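Local coordinates for protein endoribonuclease MazF3 (Mycobacterium tuberculosis, PDB 5UCT) that acts as the toxin of a type II toxin-antitoxin system, cleaving mRNA and 23S rRNA predominantly within the sequence 5'-UUCCU-3', at residues Val15-Arg20 against Val30-Ile35; Arg40-Glu45 against Ser61-Gln66. All coordinates share one frame; numbering follows the deposited sequence.

Contact 1 of 2, residues Val15-Arg20 against Val30-Ile35; sequences VLILTR and VTVAPI
The antiparallel hairpin of strands 12-17 and 29-36, in the sheet of this MazF toxin, brings Leu16 against Ala33 and Thr19 against Thr31. Leu16 and Ala33 form a hydrogen-bonded pair, Leu16 N to Ala33 O at 2.7 Å and Ala33 N to Leu16 O at 2.8 Å. Beyond Ile17 the first chain leaves strand geometry, yet the pairing is prolonged because Thr31 O accepts from two successive amides, Leu18 N at 2.7 Å and Thr19 N at 3.0 Å.

The hydroxyl of Thr19 then takes over the acceptor role of a backbone carbonyl: OG1, anti to its own carbonyl carbon (chi1 -55°), receives Thr31 N at 2.6 Å. It also donates to a water that accepts from Thr31 OG1, a group hydrogen-bonded to Thr67 as well.

Side chains sort by face. On one, Val15 and Val32 cross obliquely, CB to CB, while CD1 of Ile17 lies 3.7 Å from CG1 of Val32 and CG2 of Ile17 meets CG2 of Val30. On the other, Leu18 CD1 comes 4.0 Å from Ala33 CB, and Leu16 and Leu18 continue onto Leu88 of helix 85-96. A small alanine between larger aliphatic groups and a threonine hydroxyl extending the backbone pairing thus occur together in a buried hairpin of the curled, SH3-like MazF sheet.

Contact 2 of 2, residues Arg40-Glu45 against Ser61-Gln66; sequences RGLATE and SCDNTQ
Thr44 OG1 is gripped by two groups, donating to Asp63 OD2 at 2.6 Å and accepting from a water at 2.5 Å. The torsion that sets this hydroxyl leaves OG1 between the backbone N and the carbonyl carbon (chi1 70°), while CG2 lies beside the N. Both OG1 and CG2 face the same carboxylate oxygen, CG2 being 3.4 Å from Asp63 OD2. The two side chains cross at about a right angle, and the hydroxyl reaches OD2 from above the carboxylate plane, 59° out of it. The water accepts from Asp63 N at 2.8 Å, thus tying the threonine hydroxyl to the backbone of the facing loop.

A backbone bond backs up this polar link: Cys62 N donates to Thr44 O at 3.2 Å. Thr44 is the third residue of a type I beta turn from Leu42 to Glu45. Around that turn the carboxylate of Glu45 folds back on its own loop, OE2 taking Arg40 N through its syn lone pair and OE1 receiving weak bonds from the amides of Gly41 and Leu42. At the end of strand 58-61, Ser61 OG donates to Asn64 OD1 in the loop that follows, at 2.8 Å.

Asp63 OD1 also has a long, weak ion pair with Arg20 of the second subunit. The contact thus joins the loops leading into strand 45-48 and out of strand 58-61, with Thr44 and Asp63 resting on Ala95 and Cys62 on Ala91 and Ile92 of helix 85-96.

In the fold
From the N terminus, contact 1 comes first: residues 15-20 and 30-35 close the connection between strands 12-17 and 29-36. Only afterwards does contact 2 open, in series along the sequence, bringing 40-45 to 61-66 and enclosing most of strands 45-48 and 58-61; the two closures neither nest nor cross. They nevertheless meet, their centres about 12 Å apart, because strand 29-36 also pairs with strands 58-61 and 66-69, through probable backbone bonds of Val32 with Gln66 and Pro34 with Ser61. Both contacts also reach the second subunit.

Contact 1 of 2, residues Val15-Arg20 against Val30-Ile35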
# COMPACT_ATOMS: atom_id res chain seq x y z
N VAL A 15 -9.14 5.24 9.13
CA VAL A 15 -8.41 4.67 8.00
C VAL A 15 -9.34 4.56 6.79
O VAL A 15 -10.56 4.46 6.92
CB VAL A 15 -7.81 3.28 8.33
CG1 VAL A 15 -6.77 3.40 9.43
CG2 VAL A 15 -8.91 2.31 8.72
N LEU A 16 -8.73 4.59 5.61
CA LEU A 16 -9.42 4.36 4.35
C LEU A 16 -9.15 2.93 3.89
O LEU A 16 -7.99 2.55 3.72
CB LEU A 16 -8.96 5.35 3.27
CG LEU A 16 -9.64 5.27 1.90
CD1 LEU A 16 -11.10 5.69 1.97
CD2 LEU A 16 -8.89 6.11 0.88
N ILE A 17 -10.21 2.15 3.71
CA ILE A 17 -10.05 0.77 3.27
C ILE A 17 -9.57 0.76 1.82
O ILE A 17 -10.35 1.04 0.90
CB ILE A 17 -11.36 -0.02 3.42
CG1 ILE A 17 -11.86 0.04 4.87
CG2 ILE A 17 -11.15 -1.45 2.97
CD1 ILE A 17 -10.91 -0.55 5.89
N LEU A 18 -8.29 0.45 1.62
CA LEU A 18 -7.75 0.40 0.26
C LEU A 18 -8.12 -0.90 -0.43
O LEU A 18 -8.39 -0.90 -1.64
CB LEU A 18 -6.24 0.58 0.29
CG LEU A 18 -5.75 2.00 0.60
CD1 LEU A 18 -4.25 2.09 0.37
CD2 LEU A 18 -6.49 3.01 -0.26
N THR A 19 -8.11 -2.01 0.31
CA THR A 19 -8.51 -3.29 -0.26
C THR A 19 -9.90 -3.20 -0.87
O THR A 19 -10.81 -2.59 -0.29
CB THR A 19 -8.47 -4.39 0.81
OG1 THR A 19 -7.18 -4.42 1.42
CG2 THR A 19 -8.77 -5.75 0.19
N ARG A 20 -10.07 -3.79 -2.05
CA ARG A 20 -11.36 -3.80 -2.72
C ARG A 20 -12.41 -4.47 -1.84
O ARG A 20 -12.16 -5.52 -1.25
CB ARG A 20 -11.24 -4.52 -4.06
CG ARG A 20 -10.63 -5.92 -3.97
CD ARG A 20 -10.19 -6.46 -5.32
NE ARG A 20 -9.75 -7.85 -5.23
CZ ARG A 20 -8.55 -8.23 -4.80
NH1 ARG A 20 -7.66 -7.32 -4.42
NH2 ARG A 20 -8.24 -9.52 -4.74
N VAL A 30 -6.48 -6.66 5.62
CA VAL A 30 -7.04 -5.58 4.82
C VAL A 30 -6.00 -4.47 4.73
O VAL A 30 -5.37 -4.11 5.73
CB VAL A 30 -8.37 -5.07 5.41
CG1 VAL A 30 -8.21 -4.71 6.88
CG2 VAL A 30 -8.88 -3.87 4.62
N THR A 31 -5.80 -3.95 3.52
CA THR A 31 -4.88 -2.85 3.30
C THR A 31 -5.62 -1.53 3.47
O THR A 31 -6.69 -1.33 2.87
CB THR A 31 -4.25 -2.92 1.90
OG1 THR A 31 -3.59 -4.18 1.74
CG2 THR A 31 -3.24 -1.81 1.70
N VAL A 32 -5.07 -0.64 4.30
CA VAL A 32 -5.72 0.60 4.66
C VAL A 32 -4.76 1.76 4.47
O VAL A 32 -3.54 1.58 4.37
CB VAL A 32 -6.24 0.58 6.12
CG1 VAL A 32 -7.23 -0.55 6.32
CG2 VAL A 32 -5.07 0.45 7.09
N ALA A 33 -5.32 2.97 4.41
CA ALA A 33 -4.55 4.21 4.37
C ALA A 33 -4.95 5.07 5.56
O ALA A 33 -6.14 5.40 5.70
CB ALA A 33 -4.78 4.96 3.06
N PRO A 34 -4.02 5.45 6.42
CA PRO A 34 -4.40 6.19 7.63
C PRO A 34 -4.82 7.62 7.31
O PRO A 34 -4.45 8.19 6.28
CB PRO A 34 -3.12 6.17 8.47
CG PRO A 34 -2.03 6.08 7.47
CD PRO A 34 -2.57 5.24 6.34
N ILE A 35 -5.60 8.19 8.22
CA ILE A 35 -6.10 9.56 8.10
C ILE A 35 -5.58 10.34 9.30
O ILE A 35 -5.95 10.06 10.44
CB ILE A 35 -7.63 9.61 8.04
CG1 ILE A 35 -8.15 8.82 6.84
CG2 ILE A 35 -8.11 11.03 7.94
CD1 ILE A 35 -9.65 8.91 6.71
O HOH W 1 -5.52 -6.11 0.38

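Contact 2 of 2, residues Arg40-Glu45 against Ser61-Gln66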
# COMPACT_ATOMS: atom_id res chain seq x y z
N ARG A 40 0.31 17.97 5.43
CA ARG A 40 1.67 18.32 5.05
C ARG A 40 1.78 18.91 3.65
O ARG A 40 2.86 19.37 3.27
CB ARG A 40 2.59 17.09 5.15
CG ARG A 40 2.86 16.66 6.59
CD ARG A 40 3.83 15.49 6.65
NE ARG A 40 4.37 15.32 8.00
CZ ARG A 40 3.77 14.62 8.96
NH1 ARG A 40 2.61 14.02 8.73
NH2 ARG A 40 4.34 14.52 10.16
N GLY A 41 0.70 18.93 2.88
CA GLY A 41 0.75 19.49 1.54
C GLY A 41 1.50 18.64 0.53
O GLY A 41 2.17 19.18 -0.35
N LEU A 42 1.39 17.32 0.64
CA LEU A 42 1.99 16.41 -0.31
C LEU A 42 0.98 16.03 -1.38
O LEU A 42 -0.23 16.02 -1.14
CB LEU A 42 2.50 15.15 0.39
CG LEU A 42 3.66 15.34 1.37
CD1 LEU A 42 3.89 14.09 2.22
CD2 LEU A 42 4.93 15.72 0.62
N ALA A 43 1.48 15.74 -2.58
CA ALA A 43 0.59 15.30 -3.66
C ALA A 43 -0.10 13.98 -3.32
O ALA A 43 -1.19 13.71 -3.82
CB ALA A 43 1.37 15.16 -4.96
N THR A 44 0.53 13.15 -2.49
CA THR A 44 -0.00 11.84 -2.14
C THR A 44 -1.08 11.90 -1.07
O THR A 44 -1.40 10.87 -0.47
CB THR A 44 1.13 10.91 -1.69
OG1 THR A 44 1.62 11.34 -0.41
CG2 THR A 44 2.27 10.94 -2.69
N GLU A 45 -1.64 13.08 -0.81
CA GLU A 45 -2.69 13.25 0.18
C GLU A 45 -4.02 13.49 -0.51
O GLU A 45 -4.07 14.08 -1.60
CB GLU A 45 -2.36 14.41 1.13
CG GLU A 45 -1.05 14.24 1.89
CD GLU A 45 -0.68 15.48 2.69
OE1 GLU A 45 -1.23 16.56 2.39
OE2 GLU A 45 0.14 15.36 3.61
N SER A 61 -3.44 9.79 4.04
CA SER A 61 -2.00 9.73 3.81
C SER A 61 -1.68 8.45 3.04
O SER A 61 -1.56 7.37 3.62
CB SER A 61 -1.24 9.78 5.13
OG SER A 61 0.14 9.50 4.95
N CYS A 62 -1.54 8.58 1.72
CA CYS A 62 -1.28 7.43 0.86
C CYS A 62 0.17 6.98 0.87
O CYS A 62 0.49 5.96 0.25
CB CYS A 62 -1.71 7.74 -0.58
SG CYS A 62 -3.50 7.72 -0.83
N ASP A 63 1.07 7.71 1.53
CA ASP A 63 2.45 7.27 1.65
C ASP A 63 2.66 6.34 2.84
O ASP A 63 3.76 5.81 3.00
CB ASP A 63 3.38 8.47 1.78
CG ASP A 63 3.87 8.97 0.44
OD1 ASP A 63 4.25 8.13 -0.40
OD2 ASP A 63 3.85 10.20 0.22
N ASN A 64 1.63 6.12 3.66
CA ASN A 64 1.74 5.32 4.87
C ASN A 64 0.71 4.20 4.89
O ASN A 64 0.18 3.84 5.94
CB ASN A 64 1.58 6.19 6.12
CG ASN A 64 2.64 7.27 6.21
OD1 ASN A 64 2.33 8.46 6.28
ND2 ASN A 64 3.90 6.86 6.24
N THR A 65 0.42 3.62 3.73
CA THR A 65 -0.55 2.53 3.68
C THR A 65 -0.02 1.30 4.42
O THR A 65 1.18 1.02 4.43
CB THR A 65 -0.87 2.16 2.23
OG1 THR A 65 0.21 1.39 1.70
CG2 THR A 65 -1.07 3.42 1.39
N GLN A 66 -0.94 0.58 5.06
CA GLN A 66 -0.58 -0.58 5.86
C GLN A 66 -1.60 -1.69 5.63
O GLN A 66 -2.77 -1.43 5.37
CB GLN A 66 -0.52 -0.24 7.36
CG GLN A 66 0.46 0.88 7.72
CD GLN A 66 1.88 0.38 7.91
OE1 GLN A 66 2.15 -0.81 7.79
NE2 GLN A 66 2.79 1.30 8.22
O HOH W 2 0.72 10.48 1.75